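Local coordinates for protein complement factor H (Mus musculus, PDB 2YBY) that regulates complement in innate immunity and is represented here by its sixth and seventh sushi domains, at residues A[67-72]-A[114-119]; A[90-95]-A[107-112]; A[5-10]-A[23-28]; A[30-35]-A[51-56]. The protein carries 1 engineered substitution. All coordinates share one frame; numbering follows the deposited sequence.

Contact 1: A[67-72]-A[114-119]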
# COMPACT_ATOMS: atom_id res chain seq x y z
N ARG A 67 -4.66 -0.84 -0.32
CA ARG A 67 -5.08 0.44 0.25
C ARG A 67 -3.94 1.14 1.03
O ARG A 67 -3.18 0.49 1.75
CB ARG A 67 -6.30 0.25 1.18
CG ARG A 67 -6.86 1.54 1.79
CD ARG A 67 -7.34 2.55 0.81
NE ARG A 67 -8.54 2.15 0.08
CZ ARG A 67 -9.04 2.78 -0.98
NH1 ARG A 67 -8.41 3.83 -1.50
NH2 ARG A 67 -10.16 2.35 -1.56
N LYS A 68 -3.83 2.46 0.84
CA LYS A 68 -2.89 3.32 1.51
C LYS A 68 -3.68 4.15 2.52
O LYS A 68 -4.74 4.70 2.18
CB LYS A 68 -2.23 4.27 0.51
CG LYS A 68 -1.23 5.23 1.07
CD LYS A 68 -0.57 6.10 -0.01
CE LYS A 68 -1.45 7.24 -0.40
NZ LYS A 68 -0.77 8.16 -1.35
N CYS A 69 -3.18 4.21 3.77
CA CYS A 69 -3.76 5.05 4.81
C CYS A 69 -2.65 5.94 5.32
O CYS A 69 -1.65 5.44 5.82
CB CYS A 69 -4.32 4.21 5.95
SG CYS A 69 -5.51 2.96 5.45
N VAL A 70 -2.86 7.23 5.29
CA VAL A 70 -1.88 8.21 5.72
C VAL A 70 -2.19 8.62 7.14
O VAL A 70 -3.34 8.96 7.46
CB VAL A 70 -1.86 9.43 4.77
CG1 VAL A 70 -0.93 10.53 5.30
CG2 VAL A 70 -1.46 9.00 3.34
N PHE A 71 -1.16 8.59 8.01
CA PHE A 71 -1.30 9.03 9.38
C PHE A 71 -0.72 10.43 9.48
O PHE A 71 0.41 10.63 9.06
CB PHE A 71 -0.55 8.11 10.35
CG PHE A 71 -0.70 8.58 11.78
CD1 PHE A 71 -1.92 8.52 12.42
CD2 PHE A 71 0.36 9.18 12.44
CE1 PHE A 71 -2.07 8.97 13.72
CE2 PHE A 71 0.22 9.63 13.75
CZ PHE A 71 -1.00 9.51 14.38
N HIS A 72 -1.46 11.39 10.03
CA HIS A 72 -0.94 12.76 10.22
C HIS A 72 -1.71 13.45 11.32
O HIS A 72 -1.18 13.61 12.41
CB HIS A 72 -0.94 13.57 8.90
CG HIS A 72 -0.16 14.85 8.96
ND1 HIS A 72 0.08 15.60 7.83
CD2 HIS A 72 0.38 15.49 10.03
CE1 HIS A 72 0.79 16.65 8.23
NE2 HIS A 72 0.97 16.64 9.54
N ASN A 114 -11.03 -0.03 3.15
CA ASN A 114 -11.73 1.26 3.05
C ASN A 114 -11.17 2.36 3.97
O ASN A 114 -11.91 3.22 4.42
CB ASN A 114 -13.21 1.07 3.35
CG ASN A 114 -13.96 0.36 2.24
OD1 ASN A 114 -14.02 0.84 1.10
ND2 ASN A 114 -14.57 -0.77 2.54
N GLY A 115 -9.86 2.35 4.21
CA GLY A 115 -9.24 3.40 4.99
C GLY A 115 -9.10 3.05 6.45
O GLY A 115 -9.24 1.89 6.84
N TRP A 116 -8.80 4.04 7.27
CA TRP A 116 -8.57 3.84 8.70
C TRP A 116 -9.85 3.40 9.41
O TRP A 116 -10.92 3.96 9.16
CB TRP A 116 -8.10 5.14 9.38
CG TRP A 116 -6.69 5.57 9.05
CD1 TRP A 116 -6.31 6.77 8.54
CD2 TRP A 116 -5.48 4.88 9.39
NE1 TRP A 116 -4.93 6.88 8.53
CE2 TRP A 116 -4.40 5.71 9.01
CE3 TRP A 116 -5.19 3.58 9.82
CZ2 TRP A 116 -3.06 5.31 9.15
CZ3 TRP A 116 -3.88 3.22 10.03
CH2 TRP A 116 -2.83 4.07 9.68
N SER A 117 -9.71 2.43 10.29
CA SER A 117 -10.83 2.03 11.16
C SER A 117 -10.35 1.81 12.57
O SER A 117 -9.48 0.98 12.81
CB SER A 117 -11.55 0.79 10.67
OG SER A 117 -12.82 0.73 11.32
N PRO A 118 -10.95 2.55 13.50
CA PRO A 118 -11.90 3.65 13.27
C PRO A 118 -11.11 4.86 12.73
O PRO A 118 -9.88 4.78 12.66
CB PRO A 118 -12.44 3.92 14.67
CG PRO A 118 -11.33 3.60 15.56
CD PRO A 118 -10.56 2.47 14.91
N PRO A 119 -11.77 5.96 12.35
CA PRO A 119 -11.02 7.14 11.90
C PRO A 119 -10.22 7.80 13.02
O PRO A 119 -10.53 7.62 14.21
CB PRO A 119 -12.13 8.10 11.43
CG PRO A 119 -13.33 7.27 11.24
CD PRO A 119 -13.21 6.24 12.33

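Contact 2: A[90-95]-A[107-112]. With EDO (1,2-ethanediol), chain B.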
# COMPACT_ATOMS: atom_id res chain seq x y z
N GLN A 90 -1.79 -2.85 8.28
CA GLN A 90 -0.97 -2.24 9.33
C GLN A 90 -1.85 -1.48 10.33
O GLN A 90 -2.97 -1.09 10.02
CB GLN A 90 0.08 -1.28 8.75
CG GLN A 90 1.13 -2.02 7.90
CD GLN A 90 2.12 -1.12 7.23
OE1 GLN A 90 1.88 0.04 6.99
NE2 GLN A 90 3.26 -1.67 6.87
N SER A 91 -1.36 -1.36 11.56
CA SER A 91 -2.05 -0.66 12.63
C SER A 91 -1.08 0.14 13.47
O SER A 91 0.14 -0.09 13.45
CB SER A 91 -2.87 -1.62 13.49
OG SER A 91 -2.08 -2.60 14.13
N LEU A 92 -1.62 1.14 14.16
CA LEU A 92 -0.83 1.94 15.10
C LEU A 92 -1.71 2.36 16.27
O LEU A 92 -2.93 2.26 16.19
CB LEU A 92 -0.10 3.14 14.47
CG LEU A 92 -0.92 4.40 14.18
CD1 LEU A 92 -0.02 5.62 14.05
CD2 LEU A 92 -1.70 4.23 12.92
N LYS A 93 -1.08 2.77 17.34
CA LYS A 93 -1.80 3.20 18.53
C LYS A 93 -1.82 4.71 18.52
O LYS A 93 -0.77 5.36 18.39
CB LYS A 93 -1.15 2.71 19.83
CG LYS A 93 -2.07 2.88 21.03
CD LYS A 93 -1.37 2.42 22.29
CE LYS A 93 -2.22 2.64 23.52
NZ LYS A 93 -3.23 1.53 23.72
N VAL A 94 -3.02 5.28 18.61
CA VAL A 94 -3.21 6.73 18.60
C VAL A 94 -3.28 7.20 20.05
O VAL A 94 -3.88 6.54 20.89
CB VAL A 94 -4.50 7.03 17.82
CG1 VAL A 94 -4.88 8.50 17.86
CG2 VAL A 94 -4.37 6.56 16.39
N GLN A 95 -2.72 8.37 20.30
CA GLN A 95 -2.66 9.02 21.59
C GLN A 95 -3.81 10.03 21.67
O GLN A 95 -3.69 11.11 21.10
CB GLN A 95 -1.28 9.70 21.76
CG GLN A 95 -1.14 10.73 22.87
CD GLN A 95 -0.94 10.05 24.17
OE1 GLN A 95 0.19 9.72 24.53
NE2 GLN A 95 -2.03 9.79 24.88
N ASP A 107 -7.40 2.15 21.61
CA ASP A 107 -7.11 3.32 20.79
C ASP A 107 -6.18 2.98 19.61
O ASP A 107 -5.30 3.78 19.25
CB ASP A 107 -6.56 4.49 21.60
CG ASP A 107 -7.59 5.10 22.53
OD1 ASP A 107 -8.81 4.91 22.27
OD2 ASP A 107 -7.18 5.80 23.48
N THR A 108 -6.40 1.82 19.00
CA THR A 108 -5.63 1.43 17.82
C THR A 108 -6.48 1.67 16.58
O THR A 108 -7.72 1.62 16.65
CB THR A 108 -5.14 0.01 17.92
OG1 THR A 108 -6.27 -0.83 18.08
CG2 THR A 108 -4.17 -0.19 19.05
N MET A 109 -5.82 2.02 15.49
CA MET A 109 -6.46 2.24 14.19
C MET A 109 -5.81 1.24 13.27
O MET A 109 -4.58 1.10 13.33
CB MET A 109 -6.08 3.60 13.59
CG MET A 109 -7.01 4.64 13.80
SD MET A 109 -6.69 6.15 12.93
CE MET A 109 -5.00 6.48 13.07
N THR A 110 -6.59 0.62 12.35
CA THR A 110 -6.05 -0.35 11.40
C THR A 110 -6.33 0.20 10.00
O THR A 110 -7.41 0.75 9.76
CB THR A 110 -6.68 -1.71 11.65
OG1 THR A 110 -6.29 -2.12 12.98
CG2 THR A 110 -6.25 -2.75 10.63
N CYS A 111 -5.36 0.07 9.10
CA CYS A 111 -5.57 0.46 7.71
C CYS A 111 -6.32 -0.70 7.01
O CYS A 111 -5.74 -1.78 6.82
CB CYS A 111 -4.23 0.76 7.04
SG CYS A 111 -4.38 1.28 5.31
N THR A 112 -7.60 -0.50 6.71
CA THR A 112 -8.45 -1.52 6.06
C THR A 112 -8.62 -1.21 4.59
O THR A 112 -8.17 -0.17 4.13
CB THR A 112 -9.83 -1.61 6.76
OG1 THR A 112 -10.66 -0.52 6.39
CG2 THR A 112 -9.74 -1.68 8.28
C1 EDO B . -0.00 9.75 18.03
O1 EDO B . -1.43 9.85 18.01
C2 EDO B . 0.46 8.42 18.58
O2 EDO B . 0.69 7.54 17.48
O HOH W 1 -4.94 6.85 23.34

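Contact 3: A[5-10]-A[23-28]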
# COMPACT_ATOMS: atom_id res chain seq x y z
N CYS A 5 6.81 -15.40 -17.23
CA CYS A 5 6.02 -14.28 -16.72
C CYS A 5 5.42 -13.47 -17.83
O CYS A 5 6.15 -12.78 -18.55
CB CYS A 5 6.86 -13.40 -15.81
SG CYS A 5 7.31 -14.20 -14.26
N GLU A 6 4.10 -13.53 -17.96
CA GLU A 6 3.40 -12.78 -18.99
C GLU A 6 3.24 -11.31 -18.59
O GLU A 6 3.51 -10.94 -17.44
CB GLU A 6 2.03 -13.43 -19.32
CG GLU A 6 2.13 -14.84 -19.92
CD GLU A 6 2.62 -14.95 -21.35
OE1 GLU A 6 2.22 -14.12 -22.20
OE2 GLU A 6 3.34 -15.93 -21.64
N PHE A 7 2.75 -10.47 -19.52
CA PHE A 7 2.54 -9.04 -19.28
C PHE A 7 1.68 -8.88 -18.01
O PHE A 7 0.58 -9.47 -17.95
CB PHE A 7 1.88 -8.38 -20.51
CG PHE A 7 1.56 -6.91 -20.30
CD1 PHE A 7 2.55 -6.02 -19.92
CD2 PHE A 7 0.26 -6.45 -20.43
CE1 PHE A 7 2.24 -4.68 -19.66
CE2 PHE A 7 -0.05 -5.12 -20.17
CZ PHE A 7 0.94 -4.26 -19.79
N PRO A 8 2.19 -8.21 -16.95
CA PRO A 8 1.42 -8.13 -15.70
C PRO A 8 0.35 -7.07 -15.71
O PRO A 8 0.65 -5.88 -15.91
CB PRO A 8 2.50 -7.83 -14.66
CG PRO A 8 3.52 -7.08 -15.37
CD PRO A 8 3.50 -7.55 -16.81
N GLN A 9 -0.91 -7.49 -15.49
CA GLN A 9 -2.05 -6.57 -15.39
C GLN A 9 -2.75 -6.82 -14.06
O GLN A 9 -3.11 -7.95 -13.78
CB GLN A 9 -3.00 -6.77 -16.53
CG GLN A 9 -2.29 -6.56 -17.85
CD GLN A 9 -3.23 -6.53 -19.02
OE1 GLN A 9 -3.83 -5.51 -19.33
NE2 GLN A 9 -3.38 -7.67 -19.68
N PHE A 10 -2.87 -5.79 -13.21
CA PHE A 10 -3.40 -5.95 -11.85
C PHE A 10 -4.24 -4.74 -11.46
O PHE A 10 -4.22 -3.76 -12.19
CB PHE A 10 -2.23 -6.13 -10.86
CG PHE A 10 -1.09 -5.15 -11.00
CD1 PHE A 10 -0.05 -5.38 -11.91
CD2 PHE A 10 -1.09 -3.95 -10.31
CE1 PHE A 10 1.01 -4.48 -12.02
CE2 PHE A 10 -0.05 -3.03 -10.46
CZ PHE A 10 0.99 -3.30 -11.32
N PRO A 23 5.09 -5.38 -25.37
CA PRO A 23 5.58 -6.36 -26.37
C PRO A 23 6.79 -7.21 -25.97
O PRO A 23 7.10 -8.20 -26.66
CB PRO A 23 5.94 -5.46 -27.55
CG PRO A 23 5.07 -4.25 -27.38
CD PRO A 23 5.10 -4.01 -25.92
N ASN A 24 7.54 -6.80 -24.94
CA ASN A 24 8.73 -7.51 -24.44
C ASN A 24 8.35 -8.83 -23.74
O ASN A 24 9.19 -9.72 -23.61
CB ASN A 24 9.47 -6.61 -23.44
CG ASN A 24 10.96 -6.82 -23.37
OD1 ASN A 24 11.44 -7.90 -23.01
ND2 ASN A 24 11.72 -5.77 -23.66
N PHE A 25 7.10 -8.94 -23.30
CA PHE A 25 6.58 -10.07 -22.53
C PHE A 25 6.22 -11.26 -23.43
O PHE A 25 5.82 -11.05 -24.57
CB PHE A 25 5.39 -9.62 -21.66
CG PHE A 25 5.85 -8.69 -20.57
CD1 PHE A 25 6.35 -9.20 -19.38
CD2 PHE A 25 5.92 -7.33 -20.77
CE1 PHE A 25 6.84 -8.35 -18.40
CE2 PHE A 25 6.42 -6.48 -19.78
CZ PHE A 25 6.95 -7.01 -18.63
N PRO A 26 6.35 -12.51 -22.95
CA PRO A 26 6.82 -12.91 -21.61
C PRO A 26 8.30 -12.70 -21.34
O PRO A 26 9.11 -12.51 -22.25
CB PRO A 26 6.40 -14.38 -21.53
CG PRO A 26 6.53 -14.86 -22.96
CD PRO A 26 6.01 -13.69 -23.78
N VAL A 27 8.66 -12.70 -20.04
CA VAL A 27 10.03 -12.43 -19.60
C VAL A 27 10.51 -13.52 -18.64
O VAL A 27 9.67 -14.27 -18.08
CB VAL A 27 10.16 -11.02 -18.95
CG1 VAL A 27 9.83 -9.92 -19.94
CG2 VAL A 27 9.30 -10.91 -17.70
N SER A 28 11.82 -13.56 -18.39
CA SER A 28 12.46 -14.56 -17.52
C SER A 28 12.43 -14.25 -16.05
O SER A 28 12.32 -13.08 -15.66
CB SER A 28 13.90 -14.79 -17.95
OG SER A 28 13.94 -15.18 -19.32

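Contact 4: A[30-35]-A[51-56]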
# COMPACT_ATOMS: atom_id res chain seq x y z
N GLY A 30 13.73 -13.41 -12.49
CA GLY A 30 14.78 -12.48 -12.11
C GLY A 30 14.54 -11.08 -12.63
O GLY A 30 15.04 -10.12 -12.04
N ASN A 31 13.78 -10.92 -13.73
CA ASN A 31 13.50 -9.58 -14.28
C ASN A 31 12.57 -8.85 -13.31
O ASN A 31 11.74 -9.47 -12.65
CB ASN A 31 12.83 -9.65 -15.63
CG ASN A 31 13.79 -9.91 -16.76
OD1 ASN A 31 14.29 -11.03 -16.93
ND2 ASN A 31 14.10 -8.88 -17.54
N LYS A 32 12.69 -7.54 -13.26
CA LYS A 32 11.81 -6.74 -12.40
C LYS A 32 11.44 -5.49 -13.11
O LYS A 32 12.18 -5.03 -13.99
CB LYS A 32 12.45 -6.46 -11.05
CG LYS A 32 13.70 -5.59 -11.12
CD LYS A 32 14.35 -5.44 -9.74
CE LYS A 32 15.45 -4.41 -9.71
NZ LYS A 32 16.62 -4.73 -10.58
N TYR A 33 10.27 -4.92 -12.76
CA TYR A 33 9.77 -3.74 -13.45
C TYR A 33 9.18 -2.78 -12.46
O TYR A 33 8.43 -3.21 -11.61
CB TYR A 33 8.70 -4.15 -14.47
CG TYR A 33 9.27 -5.03 -15.56
CD1 TYR A 33 9.97 -4.48 -16.62
CD2 TYR A 33 9.35 -6.41 -15.39
CE1 TYR A 33 10.61 -5.27 -17.57
CE2 TYR A 33 10.01 -7.21 -16.32
CZ TYR A 33 10.63 -6.64 -17.41
OH TYR A 33 11.35 -7.37 -18.32
N SER A 34 9.49 -1.46 -12.58
CA SER A 34 8.93 -0.49 -11.66
C SER A 34 7.45 -0.31 -11.94
O SER A 34 7.02 -0.39 -13.09
CB SER A 34 9.69 0.83 -11.81
OG SER A 34 9.60 1.33 -13.13
N TYR A 35 6.67 -0.05 -10.88
CA TYR A 35 5.24 0.19 -11.02
C TYR A 35 4.80 1.20 -10.00
O TYR A 35 5.49 1.45 -9.01
CB TYR A 35 4.41 -1.11 -10.91
CG TYR A 35 4.29 -1.68 -9.51
CD1 TYR A 35 5.24 -2.55 -9.01
CD2 TYR A 35 3.20 -1.37 -8.70
CE1 TYR A 35 5.12 -3.11 -7.74
CE2 TYR A 35 3.09 -1.89 -7.41
CZ TYR A 35 4.04 -2.78 -6.94
OH TYR A 35 3.95 -3.36 -5.70
N TYR A 51 9.06 -2.42 -7.22
CA TYR A 51 9.32 -3.37 -8.29
C TYR A 51 8.36 -4.56 -8.25
O TYR A 51 8.07 -5.08 -7.18
CB TYR A 51 10.74 -3.92 -8.21
CG TYR A 51 11.80 -2.94 -8.61
CD1 TYR A 51 11.90 -2.47 -9.92
CD2 TYR A 51 12.70 -2.44 -7.68
CE1 TYR A 51 12.89 -1.57 -10.30
CE2 TYR A 51 13.71 -1.56 -8.05
CZ TYR A 51 13.75 -1.06 -9.34
OH TYR A 51 14.76 -0.21 -9.74
N LEU A 52 7.88 -4.96 -9.42
CA LEU A 52 7.10 -6.18 -9.61
C LEU A 52 8.14 -7.17 -10.12
O LEU A 52 8.84 -6.86 -11.08
CB LEU A 52 6.00 -5.98 -10.64
CG LEU A 52 4.91 -7.07 -10.58
CD1 LEU A 52 4.02 -6.91 -9.36
CD2 LEU A 52 4.10 -7.10 -11.83
N ARG A 53 8.29 -8.29 -9.43
CA ARG A 53 9.36 -9.25 -9.72
C ARG A 53 8.87 -10.52 -10.31
O ARG A 53 7.92 -11.11 -9.80
CB ARG A 53 10.12 -9.57 -8.44
CG ARG A 53 10.89 -8.36 -7.91
CD ARG A 53 11.46 -8.60 -6.52
NE ARG A 53 11.96 -7.34 -5.97
CZ ARG A 53 13.16 -6.82 -6.21
NH1 ARG A 53 14.04 -7.47 -6.98
NH2 ARG A 53 13.51 -5.66 -5.68
N CYS A 54 9.52 -10.97 -11.39
CA CYS A 54 9.16 -12.25 -11.99
C CYS A 54 9.88 -13.36 -11.20
O CYS A 54 11.10 -13.42 -11.22
CB CYS A 54 9.54 -12.29 -13.45
SG CYS A 54 9.34 -13.94 -14.18
N THR A 55 9.13 -14.19 -10.46
CA THR A 55 9.72 -15.24 -9.63
C THR A 55 9.29 -16.62 -10.14
O THR A 55 8.43 -16.72 -11.01
CB THR A 55 9.31 -15.08 -8.15
OG1 THR A 55 8.02 -15.65 -7.93
CG2 THR A 55 9.40 -13.66 -7.65
N ALA A 56 9.78 -17.68 -9.49
CA ALA A 56 9.38 -19.06 -9.81
C ALA A 56 7.90 -19.32 -9.45
O ALA A 56 7.33 -20.32 -9.90
CB ALA A 56 10.28 -20.04 -9.09
O HOH W 2 14.29 -9.47 -8.99
O HOH W 3 17.50 -1.94 -10.62
O HOH W 4 6.36 -4.40 -4.63

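Contact 1: A[67-72]-A[114-119]
Trp116 lays one face of its indole against Cys69 and turns its N-H edge to the backbone of Val70, so that two quite different interactions fix the same ring. Cys69 CB sits over the centre of that face, 3.6 Å from the centroid of the Trp116 six-membered ring, a CH-pi contact in which CE2 is the closest ring atom at 3.4 Å from CB. A chi1 of -54° carries Cys69 SG anti to its carbonyl carbon, where it makes a sulfur-aromatic contact 4.5 Å from the same Trp116 centroid while also resting on Gly115 C. At the edge, Trp116 NE1 donates to Val70 O over 2.8 Å in a nearly straight bond (171°). The oxygen lies in the indole plane, yet the donor stands 65° above the Val70 carbonyl plane. Phe71 CB meets the benzo side at Trp116 CZ2, 3.9 Å away. At the other end Arg67 folds its bent chain toward Gly115, with CG 3.9 Å from Gly115 N, while its NE is held by Glu113 O. A tryptophan packed beside a disulfide is a hallmark of the sushi repeat, and here Cys69 SG is bonded to Cys111 SG. Strand 66-71 runs between 41-42 and 84-87 in one sheet, whereas 115-117 pairs with 108-112 in another; Phe71 and Trp116 bridge them, both reaching Leu92 and Met109.

Contact 2: A[90-95]-A[107-112]
Leu92 and Met109 face each other as the hydrogen-bonded pair at the middle of an antiparallel contact. Their backbones exchange two bonds, Leu92 N to Met109 O at 3.1 Å and Met109 N to Leu92 O at 3.0 Å. One bond extends the pattern on either side: Cys111 N reaches Gln90 O at 2.8 Å, and Val94 N reaches Asp107 O at the same 2.8 Å. Ser91 with Thr110 and Lys93 with Thr108 are the intervening non-hydrogen-bonded pairs, where CA-H groups approach carbonyls, as in Ser91 CA to Met109 O at 3.2 Å.

Apolar contact gathers on the Leu92 and Met109 face. These two side chains run side by side in the same direction, and a chi3 of -44° bends Met109 CE back to lie 4.0 Å from Leu92 CD2 and 3.4 Å from Val94 CG2, the latter a tight approach. On the other face Ser91 CB meets Thr110 OG1, and Lys93 CG lies near Thr108 CG2.

Water and a solvent molecule add further polar links. One water donates to both Val94 O and Asp107 OD2, while Asp107 OD1 accepts from Leu102 N. An ethanediol, probably from the crystallisation liquor, accepts from Gln95 N and donates to Lys93 O.

Strand 108-112 is the middle of a three-stranded antiparallel sheet, between 91-93 and 115-117, and the bond from Cys111 to Cys69 is one of the two disulfides of this sushi repeat, a small disulfide-linked beta domain.

Contact 3: A[5-10]-A[23-28]
Phe25 packs against Phe7 and Pro8 where two largely irregular segments of a sushi repeat come together, joined by a single antiparallel bridge between Cys5 and Val27. That bridge has two backbone bonds, Val27 N to Cys5 O at 2.9 Å and a longer one, Cys5 N to Val27 O at 3.2 Å. The Phe25 side chain enters from beside it. Its CB touches Phe7 N at 3.5 Å, and CG, anti to the carbonyl carbon (chi1 -69°), lies 3.6 Å from Phe7 CA. Beyond CG the ring divides its neighbours. CD1 turns to Cys5 O, which lies in the ring plane at the edge, 3.7 Å away. CD2 meets Phe7 CD1, also at 3.7 Å, with CE2 close behind on the same atom and the two ring planes inclined at 58°. CE1 and the tip CZ lie beneath Pro8 CD, which approaches one face toward the rim, 3.8 Å from CE1, in a CH-pi contact. Leu15 and Tyr33 also touch this phenyl ring, and Cys5 is disulfide-bonded to Cys54. After Phe25 a cis peptide leads into Pro26, whose ring runs alongside the bent Glu6 chain, with Glu6 OE2 3.4 Å from Pro26 CB.

Contact 4: A[30-35]-A[51-56]
Gly30 and Cys54 open the contact with a nearly straight backbone bond, Gly30 N to Cys54 O at 2.9 Å, followed by Cys54 N to Asn31 O at 3.0 Å. Tyr33 and Leu52 then form a hydrogen-bonded antiparallel pair, Tyr33 N to Leu52 O and Leu52 N to Tyr33 O both spanning 2.9 Å. Three waters add polar links. One joins Gly30 O to Arg53 NH1; another accepts from Lys32 NZ and is weakly held by Tyr51 OH; a third donates to Tyr35 OH and Tyr51 O, the Tyr35 hydroxyl being bonded also to Pro64 O.

Outward from the backbone, Lys32 passes across the face of Tyr51. Its CE stands over the ring centre, 3.6 Å from the Tyr51 centroid, and a chi4 of -63° turns NZ to a cation-pi position 5.0 Å from that centroid and 16° off the ring normal. Arg53 runs beside Lys32, its NH1 3.4 Å from Lys32 CD. Tyr35 turns its ring edge to Leu52 N and Tyr51 C, and Leu52 continues onto Pro8. Strand 32-37 is the middle of the first sushi repeat's three-stranded antiparallel sheet, and Cys54 is disulfide-bonded to Cys5.

The two cations are neighbours, Lys32 NZ lying 5.2 Å from Arg53 NH1. Their repulsion is probably eased by the aromatic face under the lysine and by the water each binds, so that both can sit on the exposed face that carries them.

From the N terminus, contact 3 closes the first loop, bringing 5-10 back to 23-28 around strand 13-15 and helix 18-21. Contact 4 follows in series, pairing 30-35 with 51-56. The two touch through the Cys5 to Cys54 disulfide and the packing of Pro8 on Leu52, which ties the irregular start of the first sushi repeat to its sheet. The chain then enters the second repeat, where contact 1 closes a long loop between 67-72 and 114-119, with contact 2 nested inside it. The Cys69 to Cys111 disulfide joins this second couple. Contacts 1 and 4 stay separate, their centres about 28 Å apart, one in each of two successive domains.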